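Local coordinates for endoglucanase EG-II (Hypocrea jecorina, PDB 3QR3), which hydrolyses internal beta-1,4-glucosidic bonds of cellulose, acting as a glycoside hydrolase family 5 endoglucanase built on a TIM barrel, at residues 176-181 against 213-218; 248-253 against 283-288. All coordinates share one frame; numbering follows the deposited sequence.

Contact 1: residues 176-181 against 213-218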
loop_
_atom_site.group_PDB
_atom_site.type_symbol
_atom_site.label_atom_id
_atom_site.label_comp_id
_atom_site.label_asym_id
_atom_site.label_seq_id
_atom_site.Cartn_x
_atom_site.Cartn_y
_atom_site.Cartn_z
ATOM N N SER A 176 -2.541 6.558 17.673
ATOM C CA SER A 176 -1.665 5.412 17.908
ATOM C C SER A 176 -1.142 4.782 16.614
ATOM O O SER A 176 -0.189 4.015 16.641
ATOM C CB SER A 176 -2.400 4.345 18.725
ATOM O OG SER A 176 -3.417 3.725 17.945
ATOM N N GLN A 177 -1.767 5.107 15.486
ATOM C CA GLN A 177 -1.562 4.344 14.256
ATOM C C GLN A 177 -0.322 4.756 13.470
ATOM O O GLN A 177 0.120 5.899 13.552
ATOM C CB GLN A 177 -2.792 4.484 13.347
ATOM C CG GLN A 177 -4.047 3.787 13.854
ATOM C CD GLN A 177 -4.870 4.633 14.823
ATOM O OE1 GLN A 177 -4.423 5.672 15.308
ATOM N NE2 GLN A 177 -6.085 4.181 15.107
ATOM N N PHE A 178 0.226 3.822 12.694
ATOM C CA PHE A 178 1.213 4.154 11.667
ATOM C C PHE A 178 0.573 4.982 10.555
ATOM O O PHE A 178 -0.587 4.756 10.176
ATOM C CB PHE A 178 1.802 2.884 11.028
ATOM C CG PHE A 178 2.722 2.096 11.930
ATOM C CD1 PHE A 178 3.926 2.637 12.370
ATOM C CD2 PHE A 178 2.394 0.796 12.305
ATOM C CE1 PHE A 178 4.776 1.906 13.176
ATOM C CE2 PHE A 178 3.240 0.056 13.119
ATOM C CZ PHE A 178 4.434 0.603 13.549
ATOM N N ILE A 179 1.342 5.914 10.004
ATOM C CA ILE A 179 0.905 6.703 8.859
ATOM C C ILE A 179 2.017 6.694 7.805
ATOM O O ILE A 179 3.172 6.926 8.126
ATOM C CB ILE A 179 0.582 8.161 9.255
ATOM C CG1 ILE A 179 -0.497 8.204 10.336
ATOM C CG2 ILE A 179 0.121 8.957 8.040
ATOM C CD1 ILE A 179 -0.770 9.619 10.863
ATOM N N SER A 180 1.665 6.406 6.554
ATOM C CA SER A 180 2.626 6.406 5.453
ATOM C C SER A 180 2.914 7.805 4.941
ATOM O O SER A 180 2.004 8.629 4.836
ATOM C CB SER A 180 2.070 5.615 4.269
ATOM O OG SER A 180 1.985 4.238 4.559
ATOM N N LEU A 181 4.175 8.060 4.595
ATOM C CA LEU A 181 4.557 9.282 3.893
ATOM C C LEU A 181 5.054 8.912 2.488
ATOM O O LEU A 181 6.171 8.418 2.333
ATOM C CB LEU A 181 5.656 10.025 4.672
ATOM C CG LEU A 181 5.387 10.304 6.156
ATOM C CD1 LEU A 181 6.567 11.008 6.814
ATOM C CD2 LEU A 181 4.098 11.124 6.336
ATOM N N ASN A 213 5.901 7.134 14.503
ATOM C CA ASN A 213 4.950 6.352 13.709
ATOM C C ASN A 213 4.633 6.919 12.328
ATOM O O ASN A 213 3.621 6.573 11.708
ATOM C CB ASN A 213 3.680 6.092 14.521
ATOM C CG ASN A 213 3.905 5.074 15.628
ATOM O OD1 ASN A 213 4.808 4.236 15.542
ATOM N ND2 ASN A 213 3.097 5.152 16.678
ATOM N N LEU A 214 5.515 7.780 11.839
ATOM C CA LEU A 214 5.387 8.330 10.503
ATOM C C LEU A 214 6.448 7.632 9.688
ATOM O O LEU A 214 7.642 7.856 9.878
ATOM C CB LEU A 214 5.598 9.852 10.508
ATOM C CG LEU A 214 4.649 10.673 11.384
ATOM C CD1 LEU A 214 4.928 12.177 11.240
ATOM C CD2 LEU A 214 3.179 10.378 11.070
ATOM N N ILE A 215 6.002 6.754 8.795
ATOM C CA ILE A 215 6.891 5.823 8.129
ATOM C C ILE A 215 6.982 6.165 6.658
ATOM O O ILE A 215 5.960 6.387 6.016
ATOM C CB ILE A 215 6.354 4.383 8.286
ATOM C CG1 ILE A 215 6.041 4.090 9.765
ATOM C CG2 ILE A 215 7.327 3.362 7.672
ATOM C CD1 ILE A 215 7.268 4.202 10.698
ATOM N N PHE A 216 8.197 6.215 6.118
ATOM C CA PHE A 216 8.338 6.486 4.693
ATOM C C PHE A 216 7.823 5.292 3.890
ATOM O O PHE A 216 8.141 4.151 4.189
ATOM C CB PHE A 216 9.783 6.830 4.333
ATOM C CG PHE A 216 10.286 8.104 4.996
ATOM C CD1 PHE A 216 9.684 9.331 4.727
ATOM C CD2 PHE A 216 11.351 8.066 5.876
ATOM C CE1 PHE A 216 10.143 10.505 5.331
ATOM C CE2 PHE A 216 11.820 9.228 6.483
ATOM C CZ PHE A 216 11.215 10.455 6.209
ATOM N N ASP A 217 7.016 5.565 2.874
ATOM C CA ASP A 217 6.341 4.500 2.117
ATOM C C ASP A 217 6.934 4.463 0.711
ATOM O O ASP A 217 6.743 5.402 -0.056
ATOM C CB ASP A 217 4.842 4.842 2.045
ATOM C CG ASP A 217 3.981 3.696 1.559
ATOM O OD1 ASP A 217 4.457 2.909 0.714
ATOM O OD2 ASP A 217 2.811 3.601 2.012
ATOM N N VAL A 218 7.660 3.400 0.368
ATOM C CA VAL A 218 8.228 3.291 -0.979
ATOM C C VAL A 218 7.722 2.072 -1.742
ATOM O O VAL A 218 7.213 1.130 -1.143
ATOM C CB VAL A 218 9.770 3.263 -0.965
ATOM C CG1 VAL A 218 10.332 4.610 -0.486
ATOM C CG2 VAL A 218 10.280 2.119 -0.108
#

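Contact 2: residues 248-253 against 283-288. With SO4 (sulfate ion), chain K.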
loop_
_atom_site.group_PDB
_atom_site.type_symbol
_atom_site.label_atom_id
_atom_site.label_comp_id
_atom_site.label_asym_id
_atom_site.label_seq_id
_atom_site.Cartn_x
_atom_site.Cartn_y
_atom_site.Cartn_z
ATOM N N TRP A 248 20.711 5.990 4.552
ATOM C CA TRP A 248 20.025 7.249 4.817
ATOM C C TRP A 248 19.049 7.123 5.993
ATOM O O TRP A 248 19.051 7.943 6.914
ATOM C CB TRP A 248 19.290 7.744 3.565
ATOM C CG TRP A 248 18.646 9.075 3.786
ATOM C CD1 TRP A 248 19.233 10.298 3.649
ATOM C CD2 TRP A 248 17.302 9.318 4.217
ATOM N NE1 TRP A 248 18.336 11.289 3.961
ATOM C CE2 TRP A 248 17.144 10.715 4.315
ATOM C CE3 TRP A 248 16.217 8.492 4.526
ATOM C CZ2 TRP A 248 15.942 11.306 4.707
ATOM C CZ3 TRP A 248 15.024 9.081 4.919
ATOM C CH2 TRP A 248 14.897 10.476 5.002
ATOM N N LEU A 249 18.222 6.087 5.959
ATOM C CA LEU A 249 17.271 5.844 7.030
ATOM C C LEU A 249 17.964 5.699 8.372
ATOM O O LEU A 249 17.497 6.214 9.392
ATOM C CB LEU A 249 16.471 4.573 6.741
ATOM C CG LEU A 249 15.440 4.666 5.607
ATOM C CD1 LEU A 249 14.878 3.290 5.288
ATOM C CD2 LEU A 249 14.323 5.638 5.973
ATOM N N ARG A 250 19.074 4.968 8.377
ATOM C CA ARG A 250 19.717 4.603 9.628
ATOM C C ARG A 250 20.388 5.824 10.244
ATOM O O ARG A 250 20.305 6.047 11.454
ATOM C CB ARG A 250 20.725 3.468 9.401
ATOM C CG ARG A 250 21.251 2.841 10.678
ATOM C CD ARG A 250 22.096 1.590 10.398
ATOM N NE ARG A 250 21.263 0.485 9.935
ATOM C CZ ARG A 250 21.358 -0.082 8.736
ATOM N NH1 ARG A 250 22.279 0.339 7.876
ATOM N NH2 ARG A 250 20.539 -1.081 8.401
ATOM N N GLN A 251 21.054 6.612 9.409
ATOM C CA GLN A 251 21.669 7.853 9.879
ATOM C C GLN A 251 20.637 8.819 10.434
ATOM O O GLN A 251 20.934 9.599 11.346
ATOM C CB GLN A 251 22.444 8.525 8.754
ATOM C CG GLN A 251 23.718 7.810 8.412
ATOM C CD GLN A 251 24.314 8.307 7.116
ATOM O OE1 GLN A 251 25.492 8.086 6.833
ATOM N NE2 GLN A 251 23.500 8.982 6.315
ATOM N N ASN A 252 19.422 8.766 9.893
ATOM C CA ASN A 252 18.372 9.691 10.314
ATOM C C ASN A 252 17.421 9.108 11.339
ATOM O O ASN A 252 16.456 9.765 11.734
ATOM C CB ASN A 252 17.595 10.224 9.114
ATOM C CG ASN A 252 18.391 11.224 8.322
ATOM O OD1 ASN A 252 18.611 12.350 8.773
ATOM N ND2 ASN A 252 18.848 10.819 7.146
ATOM N N ASN A 253 17.708 7.883 11.778
ATOM C CA ASN A 253 16.857 7.205 12.750
ATOM C C ASN A 253 15.390 7.178 12.319
ATOM O O ASN A 253 14.475 7.378 13.127
ATOM C CB ASN A 253 16.983 7.844 14.132
ATOM C CG ASN A 253 16.433 6.961 15.226
ATOM O OD1 ASN A 253 16.494 5.733 15.138
ATOM N ND2 ASN A 253 15.899 7.577 16.273
ATOM N N ASN A 283 18.235 -5.768 7.144
ATOM C CA ASN A 283 18.197 -4.359 7.521
ATOM C C ASN A 283 16.865 -4.009 8.160
ATOM O O ASN A 283 16.240 -2.998 7.817
ATOM C CB ASN A 283 18.453 -3.470 6.299
ATOM C CG ASN A 283 19.894 -3.538 5.828
ATOM O OD1 ASN A 283 20.735 -2.730 6.244
ATOM N ND2 ASN A 283 20.196 -4.516 4.972
ATOM N N SER A 284 16.432 -4.854 9.091
ATOM C CA SER A 284 15.095 -4.744 9.668
ATOM C C SER A 284 15.013 -3.673 10.732
ATOM O O SER A 284 13.944 -3.438 11.288
ATOM C CB SER A 284 14.643 -6.087 10.262
ATOM O OG SER A 284 15.487 -6.482 11.337
ATOM N N ASP A 285 16.139 -3.035 11.035
ATOM C CA ASP A 285 16.102 -1.879 11.927
ATOM C C ASP A 285 15.495 -0.663 11.211
ATOM O O ASP A 285 14.801 0.143 11.820
ATOM C CB ASP A 285 17.492 -1.554 12.505
ATOM C CG ASP A 285 18.508 -1.171 11.438
ATOM O OD1 ASP A 285 18.549 -1.818 10.372
ATOM O OD2 ASP A 285 19.285 -0.224 11.680
ATOM N N VAL A 286 15.756 -0.543 9.914
ATOM C CA VAL A 286 15.206 0.572 9.132
ATOM C C VAL A 286 14.023 0.181 8.233
ATOM O O VAL A 286 13.184 1.022 7.891
ATOM C CB VAL A 286 16.305 1.275 8.300
ATOM C CG1 VAL A 286 17.393 1.828 9.228
ATOM C CG2 VAL A 286 16.912 0.313 7.290
ATOM N N TYR A 287 13.948 -1.086 7.837
ATOM C CA TYR A 287 12.792 -1.534 7.054
ATOM C C TYR A 287 11.765 -2.233 7.942
ATOM O O TYR A 287 12.089 -3.197 8.636
ATOM C CB TYR A 287 13.219 -2.422 5.883
ATOM C CG TYR A 287 14.057 -1.681 4.871
ATOM C CD1 TYR A 287 13.535 -0.595 4.182
ATOM C CD2 TYR A 287 15.372 -2.049 4.619
ATOM C CE1 TYR A 287 14.289 0.100 3.261
ATOM C CE2 TYR A 287 16.144 -1.352 3.700
ATOM C CZ TYR A 287 15.592 -0.272 3.028
ATOM O OH TYR A 287 16.331 0.432 2.107
ATOM N N LEU A 288 10.532 -1.727 7.926
ATOM C CA LEU A 288 9.460 -2.258 8.768
ATOM C C LEU A 288 8.731 -3.424 8.119
ATOM O O LEU A 288 8.078 -4.210 8.797
ATOM C CB LEU A 288 8.441 -1.163 9.107
ATOM C CG LEU A 288 8.660 -0.425 10.423
ATOM C CD1 LEU A 288 7.593 0.653 10.620
ATOM C CD2 LEU A 288 8.651 -1.405 11.580
HETATM S S SO4 K . 17.459 15.054 4.852
HETATM O O1 SO4 K . 16.281 14.866 4.023
HETATM O O2 SO4 K . 17.862 16.456 4.800
HETATM O O3 SO4 K . 17.127 14.684 6.231
HETATM O O4 SO4 K . 18.536 14.216 4.325
HETATM O O HOH W 1 22.711 -1.119 5.412
#

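Contact 1: residues 176-181 against 213-218
Neighbouring parallel strands of the TIM barrel meet here, joined through a beta-alpha-beta connection that carries helix 197-201. Their short axes diverge by 51°, the strong twist of a closed barrel wall, yet Ile-179, Ser-180 and Leu-181 stay in register with Leu-214, Ile-215 and Phe-216. On the face turned to helix 155-171, apolar bumps fill apolar notches. The CD1 branch of Leu-181 drops into the notch between two side chains, 3.9 Å from CE1 of Phe-216 and 4.0 Å from CB of Leu-214, crossing both obliquely. One notch back, Ile-179 and Leu-214 lie alongside each other, and CD2 of Leu-214 fits against CB of Ile-179 at 3.9 Å. On the other face, within the barrel, the Phe-178 ring leans across to the second strand: its CD1 lies 3.7 Å from CG1 of Ile-215, while CE1 comes within 3.3 Å of OD1 of Asn-213, whose amide plane stands steeply to the ring. Trp-143 meets the same ring, and Leu-288 of strand 287-296 packs against both Phe-178 and Ile-215. Farther along this face the chemistry turns polar: OG of Ser-180 donates to OD2 of Asp-217 at 2.8 Å, arriving from above the carboxylate plane. The carboxylate reaches it because CG of Asp-217 is anti to its backbone N (chi1 -168°). Trp-143 NE1 also bonds this hydroxyl, and Thr-259 holds the second carboxylate oxygen, so the buried carboxylate, probably charged, is held from two neighbouring strands. An alanine in place of Asp-217 would remove the carboxylate and would probably cost the buried hydroxyls of Ser-180 and Thr-259 one partner each. Of the four backbone rungs, the last approaches its acceptor off-axis: Asp-217 N reaches Leu-181 O at 3.0 Å from 51° above the carbonyl plane.

Contact 2: residues 248-253 against 283-288
Charge pairing dominates the outer side of this contact, where the last turn of helix 238-251 faces the turn leading into strand 287-296. Arg-250 grips Asp-285 side-on: NE meets OD2 at 2.7 Å and NH2 meets OD1 at 2.9 Å, each along the syn lone pair, with guanidinium and carboxylate only 3° from coplanar. The arginine chain runs out extended, CG anti to the backbone N, and then bends at chi3 (-71°) to bring the guanidinium onto the acid. NH2 has a second acceptor, OD1 of Asn-283, met on an amide lone pair at 2.7 Å. A water accepts from NH1 and donates to that same oxygen, so the guanidinium is fixed in its plane by acid, amide and water, and the positive charge is probably offset by Asp-285. Hydrophobic contact lies beneath. CB of Leu-249 abuts CB of Val-286 at 3.7 Å, and CG1 of Val-286 presses on the backbone and CB of Arg-250. Leu-249 also sends CD1 to CE1 of Tyr-287 at 3.8 Å, the two side chains crossing at about a right angle, while the tyrosine hydroxyl bonds to Phe-242 O farther up the helix. Within each segment one carbonyl takes two donors: Asn-283 O accepts from the amides of Val-286 and Tyr-287, and Trp-248 O from the amide and ND2 of Asn-252. That ND2 rests over one face of the indole, offset to its rim, while indole NE1 donates to a sulfate ion, probably from the crystallisation liquor, at 3.0 Å. Asn-253 ends the helix with positive phi in a Schellman motif; the whole is an outer-layer helix of a TIM barrel clasped to the entry of a barrel strand.

In the fold
Contact 1 lies in the barrel wall, about 11 Å from the centre of the chain, whereas contact 2 sits about 19 Å out, in the layer of helices and connections. Strand 214-219 is followed in the chain by helix 238-251, and the contact centres are about 13 Å apart. They share hydrophobic ground: Phe-216 packs against Trp-248 and Leu-249 between wall and helix, and Leu-288 meets Ile-215 and Phe-178 inside the barrel. Contact 1 relies on backbone rungs, interlocked apolar chains and a buried carboxylate held by hydroxyls; contact 2 has no strand pairing, and over its smaller apolar patch spreads an exposed, direct salt bridge, with a water joining the same arginine to an asparagine.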